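Local coordinates for protein peroxiredoxin 5 (Alvinella pompejana, PDB 2XHF) that probably reduces hydrogen peroxide and organic hydroperoxides through a reactive cysteine, as a thioredoxin-fold antioxidant enzyme of the peroxiredoxin 5 type, at residues G45-V50 / Y136-D141; I83-P88 / L107-G112. One frame throughout, in Å; residues are numbered along the deposited sequence.

Contact 1 of 2, residues G45-V50 / Y136-D141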
ATOM      1  N   GLY A  45     -17.167 -18.125 -10.054  1.00 14.20           N
ATOM      2  CA  GLY A  45     -16.030 -17.832  -9.222  1.00 13.54           C
ATOM      3  C   GLY A  45     -16.432 -17.160  -7.942  1.00 14.11           C
ATOM      4  O   GLY A  45     -17.623 -16.985  -7.642  1.00 14.93           O
ATOM      5  N   ILE A  46     -15.410 -16.810  -7.171  1.00 13.06           N
ATOM      6  CA  ILE A  46     -15.549 -16.190  -5.869  1.00 12.78           C
ATOM      7  C   ILE A  46     -14.849 -14.843  -5.905  1.00 12.39           C
ATOM      8  O   ILE A  46     -13.746 -14.725  -6.433  1.00 12.87           O
ATOM      9  CB  ILE A  46     -14.892 -17.051  -4.778  1.00 14.55           C
ATOM     10  CG1 ILE A  46     -15.603 -18.391  -4.645  1.00 16.08           C
ATOM     11  CG2 ILE A  46     -14.919 -16.305  -3.437  1.00 18.47           C
ATOM     12  CD1 ILE A  46     -14.729 -19.486  -4.043  1.00 20.56           C
ATOM     13  N   LEU A  47     -15.510 -13.824  -5.375  1.00 12.80           N
ATOM     14  CA  LEU A  47     -14.919 -12.506  -5.184  1.00 12.63           C
ATOM     15  C   LEU A  47     -15.059 -12.114  -3.726  1.00 13.72           C
ATOM     16  O   LEU A  47     -16.177 -12.067  -3.196  1.00 15.67           O
ATOM     17  CB  LEU A  47     -15.628 -11.457  -6.054  1.00 13.38           C
ATOM     18  CG  LEU A  47     -15.087 -10.018  -5.918  1.00 14.02           C
ATOM     19  CD1 LEU A  47     -13.634  -9.903  -6.421  1.00 15.66           C
ATOM     20  CD2 LEU A  47     -15.982  -9.029  -6.670  1.00 20.86           C
ATOM     21  N   PHE A  48     -13.937 -11.852  -3.062  1.00 12.93           N
ATOM     22  CA  PHE A  48     -13.993 -11.402  -1.681  1.00 13.52           C
ATOM     23  C   PHE A  48     -13.055 -10.229  -1.487  1.00 12.23           C
ATOM     24  O   PHE A  48     -12.088 -10.045  -2.246  1.00 14.78           O
ATOM     25  CB  PHE A  48     -13.680 -12.535  -0.674  1.00 15.23           C
ATOM     26  CG  PHE A  48     -12.229 -12.962  -0.647  1.00 15.00           C
ATOM     27  CD1 PHE A  48     -11.748 -13.882  -1.559  1.00 15.18           C
ATOM     28  CD2 PHE A  48     -11.358 -12.451   0.301  1.00 15.66           C
ATOM     29  CE1 PHE A  48     -10.430 -14.273  -1.540  1.00 17.99           C
ATOM     30  CE2 PHE A  48     -10.048 -12.856   0.327  1.00 15.29           C
ATOM     31  CZ  PHE A  48      -9.582 -13.758  -0.592  1.00 16.03           C
ATOM     32  N   SER A  49     -13.373  -9.404  -0.496  1.00 13.90           N
ATOM     33  CA  SER A  49     -12.588  -8.208  -0.226  1.00 14.23           C
ATOM     34  C   SER A  49     -11.777  -8.277   1.063  1.00 13.08           C
ATOM     35  O   SER A  49     -12.118  -9.006   1.997  1.00 16.01           O
ATOM     36  CB  SER A  49     -13.510  -7.004  -0.178  1.00 15.77           C
ATOM     37  OG  SER A  49     -14.432  -7.162   0.895  1.00 16.77           O
ATOM     38  N   VAL A  50     -10.725  -7.468   1.104  1.00 14.02           N
ATOM     39  CA  VAL A  50     -10.043  -7.151   2.348  1.00 14.45           C
ATOM     40  C   VAL A  50      -9.950  -5.638   2.475  1.00 15.66           C
ATOM     41  O   VAL A  50     -10.038  -4.926   1.485  1.00 14.68           O
ATOM     42  CB  VAL A  50      -8.641  -7.786   2.432  1.00 13.96           C
ATOM     43  CG1 VAL A  50      -8.744  -9.297   2.449  1.00 17.35           C
ATOM     44  CG2 VAL A  50      -7.713  -7.267   1.316  1.00 15.35           C
ATOM     45  N   TYR A 136     -16.678  -8.423   2.299  1.00 18.52           N
ATOM     46  CA  TYR A 136     -17.741  -9.261   1.768  1.00 17.73           C
ATOM     47  C   TYR A 136     -17.142 -10.461   1.039  1.00 16.83           C
ATOM     48  O   TYR A 136     -15.948 -10.510   0.736  1.00 15.32           O
ATOM     49  CB  TYR A 136     -18.660  -8.474   0.826  1.00 19.01           C
ATOM     50  CG  TYR A 136     -17.916  -7.836  -0.323  1.00 17.31           C
ATOM     51  CD1 TYR A 136     -17.555  -8.581  -1.428  1.00 18.50           C
ATOM     52  CD2 TYR A 136     -17.548  -6.498  -0.286  1.00 18.62           C
ATOM     53  CE1 TYR A 136     -16.855  -8.016  -2.474  1.00 16.58           C
ATOM     54  CE2 TYR A 136     -16.835  -5.925  -1.333  1.00 17.23           C
ATOM     55  CZ  TYR A 136     -16.504  -6.691  -2.420  1.00 17.69           C
ATOM     56  OH  TYR A 136     -15.807  -6.127  -3.455  1.00 16.98           O
ATOM     57  N   ALA A 137     -17.981 -11.438   0.746  1.00 17.69           N
ATOM     58  CA  ALA A 137     -17.612 -12.559  -0.119  1.00 15.80           C
ATOM     59  C   ALA A 137     -18.837 -12.892  -0.963  1.00 16.23           C
ATOM     60  O   ALA A 137     -19.937 -13.034  -0.432  1.00 21.91           O
ATOM     61  CB  ALA A 137     -17.170 -13.759   0.688  1.00 18.02           C
ATOM     62  N   MET A 138     -18.642 -13.017  -2.272  1.00 17.48           N
ATOM     63  CA  MET A 138     -19.735 -13.276  -3.179  1.00 15.55           C
ATOM     64  C   MET A 138     -19.401 -14.406  -4.105  1.00 15.43           C
ATOM     65  O   MET A 138     -18.247 -14.579  -4.509  1.00 16.83           O
ATOM     66  CB  MET A 138     -20.015 -12.025  -4.013  1.00 19.77           C
ATOM     67  CG  MET A 138     -20.523 -10.857  -3.161  1.00 25.71           C
ATOM     68  SD  MET A 138     -20.908  -9.384  -4.119  1.00 32.73           S
ATOM     69  CE  MET A 138     -19.723  -9.616  -5.410  1.00 27.96           C
ATOM     70  N   LEU A 139     -20.433 -15.160  -4.456  1.00 15.32           N
ATOM     71  CA  LEU A 139     -20.345 -16.123  -5.531  1.00 15.70           C
ATOM     72  C   LEU A 139     -20.824 -15.432  -6.802  1.00 15.80           C
ATOM     73  O   LEU A 139     -21.867 -14.774  -6.811  1.00 15.77           O
ATOM     74  CB  LEU A 139     -21.228 -17.323  -5.236  1.00 16.57           C
ATOM     75  CG  LEU A 139     -20.903 -18.112  -3.982  1.00 16.43           C
ATOM     76  CD1 LEU A 139     -21.800 -19.364  -3.939  1.00 21.64           C
ATOM     77  CD2 LEU A 139     -19.453 -18.493  -3.926  1.00 18.67           C
ATOM     78  N   ILE A 140     -20.059 -15.599  -7.874  1.00 16.67           N
ATOM     79  CA  ILE A 140     -20.337 -14.953  -9.130  1.00 15.26           C
ATOM     80  C   ILE A 140     -20.520 -16.032 -10.203  1.00 16.00           C
ATOM     81  O   ILE A 140     -19.878 -17.063 -10.184  1.00 16.64           O
ATOM     82  CB  ILE A 140     -19.157 -14.067  -9.544  1.00 16.09           C
ATOM     83  CG1 ILE A 140     -18.699 -13.124  -8.415  1.00 24.96           C
ATOM     84  CG2 ILE A 140     -19.478 -13.298 -10.826  1.00 16.71           C
ATOM     85  CD1 ILE A 140     -19.699 -12.133  -7.997  1.00 26.43           C
ATOM     86  N   ASP A 141     -21.414 -15.779 -11.146  1.00 16.11           N
ATOM     87  CA  ASP A 141     -21.620 -16.651 -12.302  1.00 19.26           C
ATOM     88  C   ASP A 141     -21.802 -15.754 -13.522  1.00 15.50           C
ATOM     89  O   ASP A 141     -22.802 -15.054 -13.627  1.00 17.80           O
ATOM     90  CB  ASP A 141     -22.853 -17.531 -12.063  1.00 18.93           C
ATOM     91  CG  ASP A 141     -23.109 -18.536 -13.181  1.00 25.40           C
ATOM     92  OD1 ASP A 141     -22.647 -18.329 -14.317  1.00 28.43           O
ATOM     93  OD2 ASP A 141     -23.774 -19.559 -12.886  1.00 29.89           O
TER
HETATM   94  O   HOH W   1     -14.029 -10.806   2.819  1.00 19.03           O
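The strand segments 45-49 and 136-141 run antiparallel, their axes 4.6 Å apart at closest approach, with G45/I140 and L47/M138 as hydrogen-bonded pairs and I46/L139 and F48/A137 as non-hydrogen-bonded ones. L47 N bonds to M138 O at 3.0 Å, and M138 N answers to L47 O at 2.8 Å. Next to F48/A137, S49 N bonds to Y136 O, while the hydroxyl of S49 takes over from a backbone carbonyl: with OG set between backbone N and carbonyl carbon (chi1 63°), it accepts Y136 N at 2.9 Å. S49 OG also bonds R134 O. The small serine suits this place because its CB can sit over the face of the Y136 ring, a CH-pi contact 3.9 Å from the centroid. L47 and M138 share one side of the sheet, L47 CD2 4.0 Å from M138 CE, and F114 of helix 113-118 packs on L47 and Y136. On the other side I46 CG1 meets L139 CD2 at 3.9 Å, where C159 of helix 156-165 packs on both. There the methyl of A137 fits against CB of F48; the F48 ring leads away from this strand and stacks with that of Y65. The chemistry is that of a thioredoxin-like core: apolar groups on both faces, and facing backbone groups met by cross-strand bonds, except where S49 OG accepts Y136 N and a water donates to both S49 O and Y136 O.

Contact 2 of 2, residues I83-P88 / L107-G112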
ATOM      1  N   ILE A  83     -10.095  -8.587  -3.672  1.00 12.58           N
ATOM      2  CA  ILE A  83     -10.064  -7.204  -4.103  1.00 12.15           C
ATOM      3  C   ILE A  83      -9.850  -6.283  -2.897  1.00 11.96           C
ATOM      4  O   ILE A  83     -10.424  -6.494  -1.826  1.00 12.68           O
ATOM      5  CB  ILE A  83     -11.344  -6.834  -4.893  1.00 13.64           C
ATOM      6  CG1 ILE A  83     -11.227  -5.474  -5.547  1.00 14.90           C
ATOM      7  CG2 ILE A  83     -12.606  -6.935  -4.055  1.00 14.51           C
ATOM      8  CD1 ILE A  83     -12.176  -5.319  -6.772  1.00 16.88           C
ATOM      9  N   ALA A  84      -9.022  -5.266  -3.095  1.00 12.38           N
ATOM     10  CA  ALA A  84      -8.768  -4.269  -2.068  1.00 12.71           C
ATOM     11  C   ALA A  84      -8.507  -2.925  -2.700  1.00 12.83           C
ATOM     12  O   ALA A  84      -8.025  -2.842  -3.828  1.00 11.88           O
ATOM     13  CB  ALA A  84      -7.562  -4.673  -1.262  1.00 17.23           C
ATOM     14  N   VAL A  85      -8.761  -1.864  -1.940  1.00 12.88           N
ATOM     15  CA  VAL A  85      -8.446  -0.523  -2.373  1.00 15.13           C
ATOM     16  C   VAL A  85      -6.975  -0.296  -1.992  1.00 12.63           C
ATOM     17  O   VAL A  85      -6.642   0.100  -0.856  1.00 14.45           O
ATOM     18  CB  VAL A  85      -9.413   0.506  -1.754  1.00 15.37           C
ATOM     19  CG1 VAL A  85      -9.063   1.910  -2.208  1.00 15.74           C
ATOM     20  CG2 VAL A  85     -10.865   0.171  -2.102  1.00 14.49           C
ATOM     21  N   ASN A  86      -6.114  -0.540  -2.977  1.00 13.07           N
ATOM     22  CA  ASN A  86      -4.655  -0.416  -2.890  1.00 12.09           C
ATOM     23  C   ASN A  86      -4.151  -0.219  -4.301  1.00 12.84           C
ATOM     24  O   ASN A  86      -4.842  -0.568  -5.273  1.00 12.66           O
ATOM     25  CB  ASN A  86      -3.996  -1.680  -2.351  1.00 12.94           C
ATOM     26  CG  ASN A  86      -3.981  -1.753  -0.836  1.00 12.11           C
ATOM     27  OD1 ASN A  86      -4.664  -2.573  -0.253  1.00 12.58           O
ATOM     28  ND2 ASN A  86      -3.188  -0.897  -0.191  1.00 14.18           N
ATOM     29  N   ASP A  87      -2.930   0.275  -4.422  1.00 12.17           N
ATOM     30  CA  ASP A  87      -2.259   0.274  -5.712  1.00 12.33           C
ATOM     31  C   ASP A  87      -1.788  -1.155  -6.014  1.00 10.97           C
ATOM     32  O   ASP A  87      -1.590  -1.961  -5.101  1.00 11.76           O
ATOM     33  CB  ASP A  87      -1.118   1.310  -5.763  1.00 13.44           C
ATOM     34  CG  ASP A  87       0.121   0.882  -4.989  1.00 13.45           C
ATOM     35  OD1 ASP A  87       0.458   1.524  -3.951  1.00 13.13           O
ATOM     36  OD2 ASP A  87       0.778  -0.093  -5.421  1.00 12.99           O
ATOM     37  N   PRO A  88      -1.612  -1.483  -7.305  1.00 12.58           N
ATOM     38  CA  PRO A  88      -1.294  -2.869  -7.648  1.00 11.73           C
ATOM     39  C   PRO A  88       0.101  -3.330  -7.274  1.00 11.04           C
ATOM     40  O   PRO A  88       0.290  -4.516  -7.101  1.00 11.66           O
ATOM     41  CB  PRO A  88      -1.491  -2.909  -9.165  1.00 14.41           C
ATOM     42  CG  PRO A  88      -1.331  -1.493  -9.594  1.00 14.59           C
ATOM     43  CD  PRO A  88      -1.900  -0.664  -8.491  1.00 13.72           C
ATOM     44  N   LEU A 107      -6.719  -8.356  -7.097  1.00 11.35           N
ATOM     45  CA  LEU A 107      -7.277  -7.240  -7.826  1.00 11.61           C
ATOM     46  C   LEU A 107      -7.207  -5.949  -6.996  1.00 12.61           C
ATOM     47  O   LEU A 107      -7.702  -5.881  -5.886  1.00 14.33           O
ATOM     48  CB  LEU A 107      -8.720  -7.528  -8.228  1.00 13.83           C
ATOM     49  CG  LEU A 107      -8.952  -8.822  -9.001  1.00 11.96           C
ATOM     50  CD1 LEU A 107     -10.427  -8.938  -9.322  1.00 14.97           C
ATOM     51  CD2 LEU A 107      -8.103  -8.892 -10.265  1.00 13.79           C
ATOM     52  N   ALA A 108      -6.574  -4.947  -7.574  1.00 11.49           N
ATOM     53  CA  ALA A 108      -6.406  -3.650  -6.929  1.00 13.10           C
ATOM     54  C   ALA A 108      -7.454  -2.677  -7.433  1.00 13.26           C
ATOM     55  O   ALA A 108      -7.426  -2.273  -8.595  1.00 13.48           O
ATOM     56  CB  ALA A 108      -5.013  -3.114  -7.190  1.00 13.79           C
ATOM     57  N   ASP A 109      -8.419  -2.373  -6.583  1.00 13.63           N
ATOM     58  CA  ASP A 109      -9.450  -1.361  -6.857  1.00 14.00           C
ATOM     59  C   ASP A 109      -8.861  -0.001  -6.498  1.00 14.27           C
ATOM     60  O   ASP A 109      -9.257   0.661  -5.520  1.00 14.89           O
ATOM     61  CB  ASP A 109     -10.669  -1.656  -5.991  1.00 15.47           C
ATOM     62  CG  ASP A 109     -11.837  -0.733  -6.294  1.00 15.81           C
ATOM     63  OD1 ASP A 109     -11.918  -0.229  -7.439  1.00 15.92           O
ATOM     64  OD2 ASP A 109     -12.684  -0.526  -5.390  1.00 16.87           O
ATOM     65  N   MET A 110      -7.889   0.413  -7.293  1.00 14.42           N
ATOM     66  CA  MET A 110      -6.950   1.432  -6.846  1.00 14.88           C
ATOM     67  C   MET A 110      -7.597   2.779  -6.551  1.00 18.12           C
ATOM     68  O   MET A 110      -7.156   3.491  -5.646  1.00 17.07           O
ATOM     69  CB  MET A 110      -5.853   1.596  -7.898  1.00 20.30           C
ATOM     70  CG  MET A 110      -4.855   2.661  -7.553  1.00 25.45           C
ATOM     71  SD  MET A 110      -3.449   2.595  -8.647  1.00 22.53           S
ATOM     72  CE  MET A 110      -4.160   2.885 -10.198  1.00 27.99           C
ATOM     73  N   HIS A 111      -8.601   3.147  -7.340  1.00 16.21           N
ATOM     74  CA  HIS A 111      -9.293   4.418  -7.159  1.00 18.76           C
ATOM     75  C   HIS A 111     -10.519   4.265  -6.267  1.00 16.90           C
ATOM     76  O   HIS A 111     -11.237   5.234  -6.032  1.00 21.65           O
ATOM     77  CB  HIS A 111      -9.752   4.970  -8.518  1.00 17.77           C
ATOM     78  CG  HIS A 111      -8.654   5.092  -9.521  1.00 19.43           C
ATOM     79  ND1 HIS A 111      -7.646   6.028  -9.417  1.00 23.34           N
ATOM     80  CD2 HIS A 111      -8.380   4.363 -10.624  1.00 21.01           C
ATOM     81  CE1 HIS A 111      -6.819   5.894 -10.438  1.00 25.48           C
ATOM     82  NE2 HIS A 111      -7.239   4.887 -11.182  1.00 24.01           N
ATOM     83  N   GLY A 112     -10.769   3.043  -5.794  1.00 16.23           N
ATOM     84  CA  GLY A 112     -11.955   2.738  -5.022  1.00 16.65           C
ATOM     85  C   GLY A 112     -13.234   2.771  -5.847  1.00 17.80           C
ATOM     86  O   GLY A 112     -14.339   2.792  -5.297  1.00 18.53           O
TER
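V85 lies alongside D109, its CG1 methyl 3.5 Å from D109 O and its CG2 methyl 3.8 Å from D109 OD2. CG1 is anti to the backbone N (chi1 180°), which sets the two methyls against the D109-G112 type I turn, where CG2 also meets the CA of G112. A branched residue suits this place because it touches the turn with both arms; an alanine here would probably open a gap beside the D109 carbonyl and leave the turn less firmly packed. The turn closes through G112 N to D109 O, and G112, with its positive phi, is a natural glycine site. The D109 carboxylate is hydrogen-bonded, OD1 to F114 N and OD2 to T115 OG1, while its CB packs on I83 CG1 at 3.9 Å. Two backbone bonds join the parallel strand ends: A84 N to L107 O at 3.1 Å, and D109 N to A84 O at 2.8 Å. Farther on, the small A108 brings its CB 3.2 Å from N86 O, which has no hydrogen-bond partner in the model but receives a CA-H...O contact from M110 CA at 3.3 Å. M110 SD rests on P88 CD at 3.6 Å. D87 caps helix 88-98 through V90 N and forms a salt bridge to R132 of the second subunit. The contact lies at the C-terminal ends of parallel strands 79-84 and 105-108, which helix 88-98 connects as a beta-alpha-beta unit; helix 113-118 follows the turn.

Overall arrangement
After the small two-stranded sheet 24-26/33-35 and helix 37-40, the chain enters strand 44-49, then passes through helices 62-67 and 69-74 to strand 79-84. Contact 2 closes a short loop around helix 88-98, tying 83-88 to 107-112. The chain goes on through helices 113-118 and 125-128 before 136-141 returns to 45-50 in contact 1, so contact 2 is nested inside the longer loop. Their centres lie about 15 Å apart in one mixed sheet, where F48 O and I83 N, and V50 N and I83 O, probably bond between neighbours 44-49 and 79-84. Contact 1 joins the parallel strands 44-49, 79-84 and 105-108 to 136-141 and, through it, to 144-150; contact 2 adds the outermost strand 105-108.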